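Local coordinates for protein leucine--tRNA ligase (Agrobacterium radiobacter, PDB 5AH5) that probably catalyses the ATP-dependent attachment of L-leucine to its cognate tRNA, as a zinc-binding class I aminoacyl-tRNA synthetase, at residues G57-R62 / A716-H721; G81-N86 / G174-A179; L139-K144 / K542-L547; E653-I658 / K698-V703. All coordinates share one frame; numbering follows the deposited sequence.

Interaction 1: residues G57-R62 / A716-H721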
loop_
_atom_site.group_PDB
_atom_site.type_symbol
_atom_site.label_atom_id
_atom_site.label_comp_id
_atom_site.label_asym_id
_atom_site.label_seq_id
_atom_site.Cartn_x
_atom_site.Cartn_y
_atom_site.Cartn_z
ATOM N N GLY B 57 9.655 1.877 -8.203
ATOM C CA GLY B 57 9.417 0.577 -8.754
ATOM C C GLY B 57 10.260 0.333 -9.942
ATOM O O GLY B 57 10.789 -0.756 -10.062
ATOM N N ASP B 58 10.437 1.332 -10.820
ATOM C CA ASP B 58 11.255 1.105 -11.967
ATOM C C ASP B 58 12.772 0.844 -11.642
ATOM O O ASP B 58 13.432 0.072 -12.304
ATOM C CB ASP B 58 11.240 2.297 -12.894
ATOM C CG ASP B 58 11.791 1.949 -14.270
ATOM O OD1 ASP B 58 11.347 0.934 -14.849
ATOM O OD2 ASP B 58 12.683 2.659 -14.785
ATOM N N THR B 59 13.313 1.660 -10.737
ATOM C CA THR B 59 14.656 1.527 -10.267
ATOM C C THR B 59 14.888 0.130 -9.715
ATOM O O THR B 59 15.853 -0.535 -10.111
ATOM C CB THR B 59 14.999 2.674 -9.268
ATOM O OG1 THR B 59 15.068 3.895 -10.035
ATOM C CG2 THR B 59 16.358 2.427 -8.604
ATOM N N LEU B 60 14.026 -0.322 -8.809
ATOM C CA LEU B 60 14.155 -1.622 -8.290
ATOM C C LEU B 60 14.083 -2.669 -9.426
ATOM O O LEU B 60 14.922 -3.559 -9.540
ATOM C CB LEU B 60 13.044 -1.856 -7.273
ATOM C CG LEU B 60 13.013 -3.254 -6.690
ATOM C CD1 LEU B 60 14.352 -3.613 -6.030
ATOM C CD2 LEU B 60 11.915 -3.302 -5.676
ATOM N N ALA B 61 13.076 -2.547 -10.299
ATOM C CA ALA B 61 12.867 -3.558 -11.313
ATOM C C ALA B 61 14.099 -3.669 -12.231
ATOM O O ALA B 61 14.507 -4.757 -12.536
ATOM C CB ALA B 61 11.629 -3.245 -12.155
ATOM N N ARG B 62 14.641 -2.549 -12.694
ATOM C CA ARG B 62 15.777 -2.560 -13.559
ATOM C C ARG B 62 17.003 -3.254 -12.909
ATOM O O ARG B 62 17.718 -3.972 -13.564
ATOM C CB ARG B 62 16.171 -1.123 -13.910
ATOM C CG ARG B 62 15.275 -0.514 -14.976
ATOM C CD ARG B 62 15.634 0.935 -15.173
ATOM N NE ARG B 62 14.805 1.589 -16.152
ATOM C CZ ARG B 62 15.039 1.695 -17.451
ATOM N NH1 ARG B 62 16.095 1.164 -18.028
ATOM N NH2 ARG B 62 14.171 2.369 -18.199
ATOM N N ALA B 716 22.627 3.168 -13.796
ATOM C CA ALA B 716 21.582 2.824 -14.781
ATOM C C ALA B 716 20.174 2.691 -14.281
ATOM O O ALA B 716 19.307 3.122 -14.986
ATOM C CB ALA B 716 21.944 1.574 -15.562
ATOM N N PRO B 717 19.948 2.049 -13.123
ATOM C CA PRO B 717 18.635 1.949 -12.592
ATOM C C PRO B 717 18.008 3.295 -12.213
ATOM O O PRO B 717 16.750 3.417 -12.287
ATOM C CB PRO B 717 18.802 1.072 -11.359
ATOM C CG PRO B 717 20.014 0.256 -11.583
ATOM C CD PRO B 717 20.896 1.149 -12.409
ATOM N N PHE B 718 18.858 4.269 -11.855
ATOM C CA PHE B 718 18.475 5.601 -11.395
ATOM C C PHE B 718 18.345 6.563 -12.512
ATOM O O PHE B 718 17.420 7.388 -12.519
ATOM C CB PHE B 718 19.524 6.179 -10.333
ATOM C CG PHE B 718 19.751 5.255 -9.202
ATOM C CD1 PHE B 718 18.914 5.256 -8.137
ATOM C CD2 PHE B 718 20.793 4.336 -9.253
ATOM C CE1 PHE B 718 19.094 4.388 -7.104
ATOM C CE2 PHE B 718 20.978 3.438 -8.227
ATOM C CZ PHE B 718 20.137 3.471 -7.151
ATOM N N ALA B 719 19.321 6.528 -13.402
ATOM C CA ALA B 719 19.415 7.446 -14.536
ATOM C C ALA B 719 19.671 6.632 -15.805
ATOM O O ALA B 719 20.720 6.719 -16.452
ATOM C CB ALA B 719 20.471 8.505 -14.346
ATOM N N PRO B 720 18.662 5.847 -16.214
ATOM C CA PRO B 720 18.832 4.837 -17.276
ATOM C C PRO B 720 19.160 5.318 -18.652
ATOM O O PRO B 720 19.874 4.627 -19.379
ATOM C CB PRO B 720 17.470 4.072 -17.265
ATOM C CG PRO B 720 16.516 5.044 -16.735
ATOM C CD PRO B 720 17.336 5.719 -15.606
ATOM N N HIS B 721 18.690 6.493 -19.014
ATOM C CA HIS B 721 18.884 7.025 -20.369
ATOM C C HIS B 721 20.303 7.548 -20.597
ATOM O O HIS B 721 20.980 7.224 -21.593
ATOM C CB HIS B 721 17.893 8.193 -20.678
ATOM C CG HIS B 721 16.446 7.859 -20.415
ATOM N ND1 HIS B 721 15.866 7.970 -19.167
ATOM C CD2 HIS B 721 15.466 7.444 -21.257
ATOM C CE1 HIS B 721 14.593 7.641 -19.255
ATOM N NE2 HIS B 721 14.337 7.274 -20.501
HETATM O O HOH W 1 14.744 6.133 -11.186
HETATM O O HOH W 2 18.570 0.686 -16.969
#
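Thr-59 and Arg-62, one turn apart on helix 48-66, meet Pro-717, Phe-718 and Pro-720 in a buried interdomain contact, where the catalytic domain abuts the helical anticodon-binding domain at the link between helices 701-715 and 720-729. A chi1 of -70° sets Thr-59 OG1 beside the backbone N and leaves CG2 anti to it, over the face of the Phe-718 ring, 4.1 Å from its centroid, a CH-pi contact. OG1 stands 2.9 Å from Pro-717 O, and a water joins it to Phe-718 O. A weak alternative acceptor, Ser-55 O, competes for the same proton, so its target is not settled.

Arg-62 runs extended from CG to NE across the Pro-720 ring at about a right angle. Pro-720 CB sits over one face of the guanidinium, toward its rim, 3.3 Å from NH1. In the guanidinium plane, NE gives a 2.7 Å bond to Asp-58 OD2, with an N-H...O angle of 164°. NH1 reaches a water 2.7 Å away, NH2 donates to Gly-114 O, and Trp-16 adds a cation-pi contact. Arg-596 shares Asp-58 OD2.

The carboxylate probably balances the buried positive charge, while polar partners and the packed proline should fix the rotation of the group.

Interaction 2: residues G81-N86 / G174-A179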
loop_
_atom_site.group_PDB
_atom_site.type_symbol
_atom_site.label_atom_id
_atom_site.label_comp_id
_atom_site.label_asym_id
_atom_site.label_seq_id
_atom_site.Cartn_x
_atom_site.Cartn_y
_atom_site.Cartn_z
ATOM N N GLY B 81 -15.701 3.701 -11.153
ATOM C CA GLY B 81 -16.176 4.286 -9.943
ATOM C C GLY B 81 -15.944 5.764 -9.823
ATOM O O GLY B 81 -15.639 6.456 -10.771
ATOM N N LEU B 82 -16.024 6.226 -8.593
ATOM C CA LEU B 82 -16.174 7.621 -8.322
ATOM C C LEU B 82 -15.129 8.504 -8.874
ATOM O O LEU B 82 -15.481 9.536 -9.426
ATOM C CB LEU B 82 -16.369 7.845 -6.845
ATOM C CG LEU B 82 -17.577 7.181 -6.256
ATOM C CD1 LEU B 82 -17.667 7.592 -4.792
ATOM C CD2 LEU B 82 -18.847 7.615 -6.994
ATOM N N PRO B 83 -13.816 8.093 -8.814
ATOM C CA PRO B 83 -12.835 9.059 -9.225
ATOM C C PRO B 83 -12.809 9.422 -10.671
ATOM O O PRO B 83 -12.753 10.632 -11.031
ATOM C CB PRO B 83 -11.484 8.462 -8.729
ATOM C CG PRO B 83 -11.868 7.613 -7.586
ATOM C CD PRO B 83 -13.219 7.033 -7.980
ATOM N N ALA B 84 -12.784 8.412 -11.536
ATOM C CA ALA B 84 -12.946 8.686 -12.958
ATOM C C ALA B 84 -14.293 9.396 -13.215
ATOM O O ALA B 84 -14.353 10.314 -14.015
ATOM C CB ALA B 84 -12.936 7.386 -13.775
ATOM N N GLU B 85 -15.341 8.902 -12.594
ATOM C CA GLU B 85 -16.722 9.332 -12.977
ATOM C C GLU B 85 -16.933 10.844 -12.642
ATOM O O GLU B 85 -17.409 11.636 -13.493
ATOM C CB GLU B 85 -17.797 8.450 -12.349
ATOM C CG GLU B 85 -19.186 8.829 -12.990
ATOM C CD GLU B 85 -20.345 8.040 -12.500
ATOM O OE1 GLU B 85 -20.301 7.536 -11.394
ATOM O OE2 GLU B 85 -21.351 7.903 -13.258
ATOM N N ASN B 86 -16.539 11.235 -11.420
ATOM C CA ASN B 86 -16.599 12.661 -10.968
ATOM C C ASN B 86 -15.693 13.499 -11.818
ATOM O O ASN B 86 -16.037 14.612 -12.205
ATOM C CB ASN B 86 -16.267 12.776 -9.452
ATOM C CG ASN B 86 -17.341 12.146 -8.610
ATOM O OD1 ASN B 86 -18.476 12.023 -9.064
ATOM N ND2 ASN B 86 -17.017 11.732 -7.426
ATOM N N GLY B 174 -17.977 11.789 3.359
ATOM C CA GLY B 174 -17.789 10.918 2.214
ATOM C C GLY B 174 -16.384 11.055 1.640
ATOM O O GLY B 174 -15.867 12.168 1.507
ATOM N N TRP B 175 -15.810 9.897 1.313
ATOM C CA TRP B 175 -14.468 9.756 0.752
ATOM C C TRP B 175 -14.064 10.815 -0.281
ATOM O O TRP B 175 -12.944 11.363 -0.279
ATOM C CB TRP B 175 -14.440 8.332 0.119
ATOM C CG TRP B 175 -13.243 7.964 -0.579
ATOM C CD1 TRP B 175 -11.941 8.149 -0.151
ATOM C CD2 TRP B 175 -13.167 7.295 -1.834
ATOM N NE1 TRP B 175 -11.067 7.650 -1.090
ATOM C CE2 TRP B 175 -11.790 7.111 -2.128
ATOM C CE3 TRP B 175 -14.120 6.811 -2.728
ATOM C CZ2 TRP B 175 -11.358 6.493 -3.291
ATOM C CZ3 TRP B 175 -13.701 6.200 -3.878
ATOM C CH2 TRP B 175 -12.334 6.038 -4.158
ATOM N N ARG B 176 -14.962 11.098 -1.202
ATOM C CA ARG B 176 -14.650 12.025 -2.271
ATOM C C ARG B 176 -15.388 13.370 -2.106
ATOM O O ARG B 176 -14.882 14.381 -2.542
ATOM C CB ARG B 176 -15.032 11.436 -3.643
ATOM C CG ARG B 176 -14.427 10.084 -3.967
ATOM C CD ARG B 176 -12.916 10.130 -4.095
ATOM N NE ARG B 176 -12.458 10.925 -5.240
ATOM C CZ ARG B 176 -11.220 10.856 -5.723
ATOM N NH1 ARG B 176 -10.308 10.056 -5.135
ATOM N NH2 ARG B 176 -10.857 11.597 -6.780
ATOM N N SER B 177 -16.616 13.351 -1.598
ATOM C CA SER B 177 -17.425 14.571 -1.562
ATOM C C SER B 177 -16.994 15.534 -0.427
ATOM O O SER B 177 -17.069 16.750 -0.579
ATOM C CB SER B 177 -18.865 14.190 -1.331
ATOM O OG SER B 177 -19.022 13.508 -0.113
ATOM N N GLY B 178 -16.566 14.947 0.688
ATOM C CA GLY B 178 -16.303 15.699 1.894
ATOM C C GLY B 178 -17.618 16.136 2.551
ATOM O O GLY B 178 -17.573 16.940 3.460
ATOM N N ALA B 179 -18.763 15.570 2.112
ATOM C CA ALA B 179 -20.102 15.879 2.617
ATOM C C ALA B 179 -20.434 14.981 3.724
ATOM O O ALA B 179 -19.999 13.826 3.741
ATOM C CB ALA B 179 -21.152 15.674 1.529
HETATM O O HOH W 3 -12.565 12.587 -9.227
HETATM O O HOH W 4 -14.169 12.549 -7.003
#
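The HUP-type catalytic core of this class I synthetase supplies both partners: Leu-82 and Pro-83, in the first turn of helix 82-91, pack against Trp-175 and Arg-176 in the loop between strands 173-174 and 182-191. The contact borders the active site, with the Arg-176 side chain about 6 Å from the bound leucyl-sulfamoyl adenosine.

Arg-176 folds back on itself, with CD turned by chi2 of -65° and NE by chi3 of -66°. Its CD lies over the centre of the neighbouring Trp-175 ring, and its side chain crosses Pro-83 at about a right angle. Pro-83 CG sits over the centre of the guanidinium, 3.8 Å from CZ, while Pro-83 CB approaches NH2. Leu-82 slides past the arginine in the opposite direction, its CB 4.1 Å from Arg-176 CG. Trp-175 meets the helix through its six-membered ring, CH2 being 3.8 Å from Pro-83 CG and CE3 4.2 Å from Leu-82 CD1.

No direct hydrogen bond spans the two segments; water does the polar work. One water donates to Pro-83 O and accepts from Arg-176 NH2. A second, at the guanidinium edge, accepts from Arg-176 NE at 2.9 Å and, at 3.0 Å, from Asn-86 ND2, which also bonds Glu-160 OE1.

Interaction 3: residues L139-K144 / K542-L547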
loop_
_atom_site.group_PDB
_atom_site.type_symbol
_atom_site.label_atom_id
_atom_site.label_comp_id
_atom_site.label_asym_id
_atom_site.label_seq_id
_atom_site.Cartn_x
_atom_site.Cartn_y
_atom_site.Cartn_z
ATOM N N LEU B 139 -20.089 -13.877 -9.000
ATOM C CA LEU B 139 -21.078 -14.993 -8.958
ATOM C C LEU B 139 -20.575 -16.187 -8.185
ATOM O O LEU B 139 -21.352 -16.847 -7.456
ATOM C CB LEU B 139 -21.537 -15.388 -10.366
ATOM C CG LEU B 139 -22.391 -14.287 -10.992
ATOM C CD1 LEU B 139 -22.726 -14.623 -12.431
ATOM C CD2 LEU B 139 -23.676 -14.050 -10.198
ATOM N N ASP B 140 -19.273 -16.447 -8.276
ATOM C CA ASP B 140 -18.658 -17.489 -7.384
ATOM C C ASP B 140 -18.797 -17.145 -5.905
ATOM O O ASP B 140 -19.325 -17.947 -5.094
ATOM C CB ASP B 140 -17.244 -17.811 -7.830
ATOM C CG ASP B 140 -16.714 -19.119 -7.256
ATOM O OD1 ASP B 140 -17.502 -20.017 -6.895
ATOM O OD2 ASP B 140 -15.472 -19.224 -7.129
ATOM N N LEU B 141 -18.464 -15.917 -5.535
ATOM C CA LEU B 141 -18.606 -15.512 -4.132
ATOM C C LEU B 141 -20.064 -15.496 -3.685
ATOM O O LEU B 141 -20.368 -15.809 -2.514
ATOM C CB LEU B 141 -17.952 -14.149 -3.882
ATOM C CG LEU B 141 -16.425 -14.195 -3.580
ATOM C CD1 LEU B 141 -15.539 -14.687 -4.723
ATOM C CD2 LEU B 141 -16.010 -12.790 -3.167
ATOM N N TYR B 142 -20.969 -15.105 -4.602
ATOM C CA TYR B 142 -22.410 -15.194 -4.338
ATOM C C TYR B 142 -22.877 -16.637 -4.116
ATOM O O TYR B 142 -23.498 -16.908 -3.099
ATOM C CB TYR B 142 -23.212 -14.544 -5.473
ATOM C CG TYR B 142 -24.720 -14.621 -5.300
ATOM C CD1 TYR B 142 -25.375 -14.050 -4.195
ATOM C CD2 TYR B 142 -25.492 -15.266 -6.251
ATOM C CE1 TYR B 142 -26.763 -14.145 -4.041
ATOM C CE2 TYR B 142 -26.865 -15.364 -6.120
ATOM C CZ TYR B 142 -27.486 -14.810 -5.025
ATOM O OH TYR B 142 -28.832 -14.929 -4.995
ATOM N N ARG B 143 -22.569 -17.563 -5.028
ATOM C CA ARG B 143 -22.875 -19.011 -4.774
ATOM C C ARG B 143 -22.326 -19.595 -3.465
ATOM O O ARG B 143 -22.976 -20.410 -2.852
ATOM C CB ARG B 143 -22.394 -19.911 -5.911
ATOM C CG ARG B 143 -23.144 -19.657 -7.206
ATOM C CD ARG B 143 -23.033 -20.773 -8.240
ATOM N NE ARG B 143 -23.973 -20.512 -9.349
ATOM C CZ ARG B 143 -25.305 -20.726 -9.315
ATOM N NH1 ARG B 143 -25.912 -21.230 -8.227
ATOM N NH2 ARG B 143 -26.051 -20.437 -10.383
ATOM N N LYS B 144 -21.143 -19.179 -3.035
ATOM C CA LYS B 144 -20.558 -19.727 -1.804
ATOM C C LYS B 144 -20.958 -18.959 -0.558
ATOM O O LYS B 144 -20.406 -19.209 0.503
ATOM C CB LYS B 144 -19.022 -19.781 -1.880
ATOM C CG LYS B 144 -18.446 -20.425 -3.134
ATOM C CD LYS B 144 -18.561 -21.931 -3.151
ATOM C CE LYS B 144 -18.703 -22.476 -4.576
ATOM N NZ LYS B 144 -17.462 -22.321 -5.378
ATOM N N LYS B 542 -7.533 -13.922 0.839
ATOM C CA LYS B 542 -7.902 -15.046 1.682
ATOM C C LYS B 542 -9.129 -15.767 1.140
ATOM O O LYS B 542 -9.194 -16.980 1.114
ATOM C CB LYS B 542 -8.133 -14.536 3.110
ATOM C CG LYS B 542 -6.842 -13.913 3.702
ATOM C CD LYS B 542 -6.964 -13.607 5.160
ATOM C CE LYS B 542 -5.735 -12.893 5.741
ATOM N NZ LYS B 542 -4.446 -13.599 5.449
ATOM N N VAL B 543 -10.114 -15.011 0.714
ATOM C CA VAL B 543 -11.314 -15.587 0.112
ATOM C C VAL B 543 -10.911 -16.431 -1.102
ATOM O O VAL B 543 -11.282 -17.588 -1.174
ATOM C CB VAL B 543 -12.359 -14.495 -0.267
ATOM C CG1 VAL B 543 -13.485 -15.101 -1.093
ATOM C CG2 VAL B 543 -12.922 -13.873 0.972
ATOM N N LEU B 544 -10.126 -15.864 -2.022
ATOM C CA LEU B 544 -9.754 -16.582 -3.212
ATOM C C LEU B 544 -8.848 -17.772 -2.925
ATOM O O LEU B 544 -8.883 -18.782 -3.654
ATOM C CB LEU B 544 -9.100 -15.639 -4.272
ATOM C CG LEU B 544 -9.985 -14.491 -4.789
ATOM C CD1 LEU B 544 -9.162 -13.484 -5.595
ATOM C CD2 LEU B 544 -11.164 -15.029 -5.606
ATOM N N HIS B 545 -8.036 -17.656 -1.883
ATOM C CA HIS B 545 -7.228 -18.778 -1.385
ATOM C C HIS B 545 -8.168 -19.910 -0.960
ATOM O O HIS B 545 -8.179 -20.985 -1.580
ATOM C CB HIS B 545 -6.330 -18.305 -0.232
ATOM C CG HIS B 545 -5.503 -19.375 0.402
ATOM N ND1 HIS B 545 -5.037 -19.271 1.692
ATOM C CD2 HIS B 545 -5.042 -20.556 -0.065
ATOM C CE1 HIS B 545 -4.320 -20.340 1.992
ATOM N NE2 HIS B 545 -4.302 -21.130 0.940
ATOM N N ASP B 546 -9.046 -19.632 -0.017
ATOM C CA ASP B 546 -10.002 -20.653 0.428
ATOM C C ASP B 546 -10.822 -21.268 -0.720
ATOM O O ASP B 546 -11.139 -22.440 -0.658
ATOM C CB ASP B 546 -11.004 -20.108 1.434
ATOM C CG ASP B 546 -10.376 -19.550 2.654
ATOM O OD1 ASP B 546 -9.174 -19.794 2.959
ATOM O OD2 ASP B 546 -11.107 -18.802 3.338
ATOM N N LEU B 547 -11.128 -20.507 -1.767
ATOM C CA LEU B 547 -11.922 -21.074 -2.857
ATOM C C LEU B 547 -11.104 -21.732 -3.944
ATOM O O LEU B 547 -11.678 -22.149 -4.923
ATOM C CB LEU B 547 -12.756 -19.995 -3.521
ATOM C CG LEU B 547 -13.722 -19.201 -2.671
ATOM C CD1 LEU B 547 -14.467 -18.250 -3.596
ATOM C CD2 LEU B 547 -14.672 -20.071 -1.917
HETATM O O HOH W 5 -14.768 -21.892 -6.253
#
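Leu-141 projects its branched end onto Val-543, the two side chains meeting tip to tip. Val-543 CG1 does the touching on its side, 4.0 Å from Leu-141 CG and close to CD2 as well. That methyl is anti to the backbone N (chi1 171°), which leaves it on the side of the leucine. Leu-141 CD1 also packs against Leu-547, whose side chain crosses it at about a right angle, with Leu-547 CD1 3.9 Å away; Leu-544 CD2 is a more distant neighbour of Leu-141 CD1, at 4.5 Å.

Leu-547 is in turn bordered by a polar pair. Its CD1 faces Asp-140 OD2 tip to tip at 3.8 Å, and its CD2 lies 4.0 Å from Lys-144 CG, the lysine and leucine sliding past each other in opposite directions. The contact joins the C-terminal ends of helix 128-143 and of helix 533-546, the latter connecting the adjacent parallel strands 520-524 and 556-560 of the Rossmann-type sheet as a beta-alpha-beta crossover, away from the annotated sites. Val-543 also touches Tyr-196, and Leu-544 touches Leu-498 and Tyr-549.

Lys-144, the first residue beyond its helix, bends at chi2, chi3 and chi4 and comes back over the last turn to Asp-140. There NZ forms a salt bridge with Asp-140, bonding OD1 on its syn lone pair at 2.8 Å. The other carboxylate oxygen, OD2, is hydrogen-bonded to Tyr-549 OH and receives a further bond from a water at 2.9 Å. That same water reaches on to Leu-547 O through a weak bond of 3.4 Å.

Interaction 4: residues E653-I658 / K698-V703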
loop_
_atom_site.group_PDB
_atom_site.type_symbol
_atom_site.label_atom_id
_atom_site.label_comp_id
_atom_site.label_asym_id
_atom_site.label_seq_id
_atom_site.Cartn_x
_atom_site.Cartn_y
_atom_site.Cartn_z
ATOM N N GLU B 653 49.068 0.852 -5.224
ATOM C CA GLU B 653 48.230 1.121 -4.048
ATOM C C GLU B 653 47.015 2.030 -4.366
ATOM O O GLU B 653 45.941 1.898 -3.720
ATOM C CB GLU B 653 49.067 1.757 -2.923
ATOM C CG GLU B 653 50.423 1.082 -2.639
ATOM C CD GLU B 653 51.639 1.754 -3.309
ATOM O OE1 GLU B 653 51.936 2.911 -2.941
ATOM O OE2 GLU B 653 52.305 1.123 -4.183
ATOM N N GLU B 654 47.204 2.956 -5.315
ATOM C CA GLU B 654 46.165 3.899 -5.727
ATOM C C GLU B 654 45.035 3.231 -6.542
ATOM O O GLU B 654 43.861 3.524 -6.326
ATOM C CB GLU B 654 46.764 5.064 -6.529
ATOM C CG GLU B 654 47.413 6.162 -5.681
ATOM C CD GLU B 654 47.755 7.423 -6.502
ATOM O OE1 GLU B 654 48.838 7.425 -7.138
ATOM O OE2 GLU B 654 46.950 8.409 -6.513
ATOM N N ASP B 655 45.404 2.361 -7.481
ATOM C CA ASP B 655 44.446 1.481 -8.168
ATOM C C ASP B 655 43.647 0.670 -7.195
ATOM O O ASP B 655 42.448 0.516 -7.347
ATOM C CB ASP B 655 45.152 0.498 -9.080
ATOM C CG ASP B 655 45.764 1.153 -10.262
ATOM O OD1 ASP B 655 45.317 2.247 -10.639
ATOM O OD2 ASP B 655 46.689 0.568 -10.845
ATOM N N ARG B 656 44.319 0.171 -6.181
ATOM C CA ARG B 656 43.683 -0.657 -5.185
ATOM C C ARG B 656 42.805 0.131 -4.242
ATOM O O ARG B 656 41.940 -0.469 -3.576
ATOM C CB ARG B 656 44.735 -1.444 -4.378
ATOM C CG ARG B 656 45.332 -2.626 -5.120
ATOM C CD ARG B 656 44.554 -3.905 -4.856
ATOM N NE ARG B 656 44.916 -4.540 -3.583
ATOM C CZ ARG B 656 44.155 -5.401 -2.899
ATOM N NH1 ARG B 656 42.946 -5.752 -3.330
ATOM N NH2 ARG B 656 44.607 -5.914 -1.757
ATOM N N GLU B 657 43.054 1.435 -4.097
ATOM C CA GLU B 657 42.148 2.251 -3.300
ATOM C C GLU B 657 40.861 2.478 -4.110
ATOM O O GLU B 657 39.760 2.378 -3.563
ATOM C CB GLU B 657 42.739 3.573 -2.869
ATOM C CG GLU B 657 41.844 4.414 -1.936
ATOM C CD GLU B 657 41.350 3.672 -0.681
ATOM O OE1 GLU B 657 42.070 2.780 -0.148
ATOM O OE2 GLU B 657 40.228 3.987 -0.209
ATOM N N ILE B 658 41.042 2.767 -5.387
ATOM C CA ILE B 658 39.937 2.952 -6.305
ATOM C C ILE B 658 39.126 1.657 -6.372
ATOM O O ILE B 658 37.921 1.671 -6.090
ATOM C CB ILE B 658 40.399 3.413 -7.695
ATOM C CG1 ILE B 658 40.968 4.829 -7.596
ATOM C CG2 ILE B 658 39.228 3.395 -8.693
ATOM C CD1 ILE B 658 41.737 5.297 -8.825
ATOM N N LYS B 698 45.789 9.661 -12.143
ATOM C CA LYS B 698 46.834 8.843 -11.485
ATOM C C LYS B 698 46.590 7.304 -11.601
ATOM O O LYS B 698 47.520 6.497 -11.422
ATOM C CB LYS B 698 47.015 9.247 -10.018
ATOM C CG LYS B 698 47.715 10.605 -9.856
ATOM C CD LYS B 698 47.869 11.036 -8.395
ATOM C CE LYS B 698 46.555 11.500 -7.762
ATOM N NZ LYS B 698 46.531 11.432 -6.274
ATOM N N ALA B 699 45.361 6.889 -11.915
ATOM C CA ALA B 699 45.055 5.461 -12.004
ATOM C C ALA B 699 45.569 4.852 -13.309
ATOM O O ALA B 699 45.686 5.533 -14.335
ATOM C CB ALA B 699 43.553 5.226 -11.853
ATOM N N SER B 700 45.881 3.564 -13.292
ATOM C CA SER B 700 46.256 2.897 -14.556
ATOM C C SER B 700 45.014 2.985 -15.484
ATOM O O SER B 700 43.907 2.830 -14.989
ATOM C CB SER B 700 46.633 1.435 -14.327
ATOM O OG SER B 700 47.208 1.239 -13.035
ATOM N N PRO B 701 45.197 3.294 -16.786
ATOM C CA PRO B 701 44.110 3.399 -17.755
ATOM C C PRO B 701 43.008 2.316 -17.597
ATOM O O PRO B 701 41.818 2.637 -17.518
ATOM C CB PRO B 701 44.825 3.221 -19.090
ATOM C CG PRO B 701 46.205 3.727 -18.854
ATOM C CD PRO B 701 46.496 3.647 -17.386
ATOM N N THR B 702 43.425 1.061 -17.491
ATOM C CA THR B 702 42.502 -0.053 -17.442
ATOM C C THR B 702 41.635 0.024 -16.179
ATOM O O THR B 702 40.445 -0.289 -16.249
ATOM C CB THR B 702 43.240 -1.412 -17.618
ATOM O OG1 THR B 702 43.735 -1.525 -18.968
ATOM C CG2 THR B 702 42.330 -2.605 -17.335
ATOM N N VAL B 703 42.205 0.466 -15.062
ATOM C CA VAL B 703 41.465 0.586 -13.808
ATOM C C VAL B 703 40.408 1.692 -13.914
ATOM O O VAL B 703 39.338 1.597 -13.285
ATOM C CB VAL B 703 42.388 0.903 -12.621
ATOM C CG1 VAL B 703 41.588 1.248 -11.371
ATOM C CG2 VAL B 703 43.317 -0.279 -12.362
#
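Asp-655, near the start of helix 653-674, turns its carboxylate onto Ser-700 at the N-cap position of helix 701-715, joining two helices of the anticodon-binding domain. With chi1 at -69° its CG is anti to the carbonyl carbon, and both oxygens are presented to the serine. OD1 accepts from Ser-700 N at 3.0 Å through its syn lone pair, with an N-H...O angle of 164°. OD2 takes the Ser-700 hydroxyl, modelled so close that the exact length is doubtful, and also accepts from Glu-651 N.

Val-703 covers the same carboxylate from the first turn of helix 701-715: its CG2, anti to the carbonyl carbon, lies 3.5 Å from Asp-655 CG. Its other methyl, CG1, faces Ile-658 CG2 at 4.2 Å. Ile-658 CD1 meets Ala-699 CB at 3.5 Å, and Leu-692 of helix 678-695 also packs on the isoleucine.

Nearer the surface, Lys-698 bends at chi3 and lies obliquely across Glu-654. Its NZ forms a 3.1 Å salt bridge with OE2, on the syn side and 22° out of the carboxylate plane.

The buried aspartate is held by backbone and hydroxyl donors rather than a cation in this contact; the nearby N-terminus of helix 701-715 would probably favour its ionised form.

The four contacts differ in burial and in chemistry. Interaction 1 is core, joining the catalytic and anticodon-binding domains, and there a buried cation must be satisfied by a carboxylate, a carbonyl and water. Interaction 4, about 28 Å away between centres, stays within the helical domain and is partly buried; it alone has a salt bridge across its segments. Helix 701-715, which begins at interaction 4, precedes helix 720-729 of interaction 1. Interactions 2 and 3 belong to the catalytic region, their segments alternating along the chain. Neither has a direct hydrogen bond between its segments: waters join interaction 2, near the ligand; interaction 3, away from the annotated sites, is mostly aliphatic, with one weak water bridge.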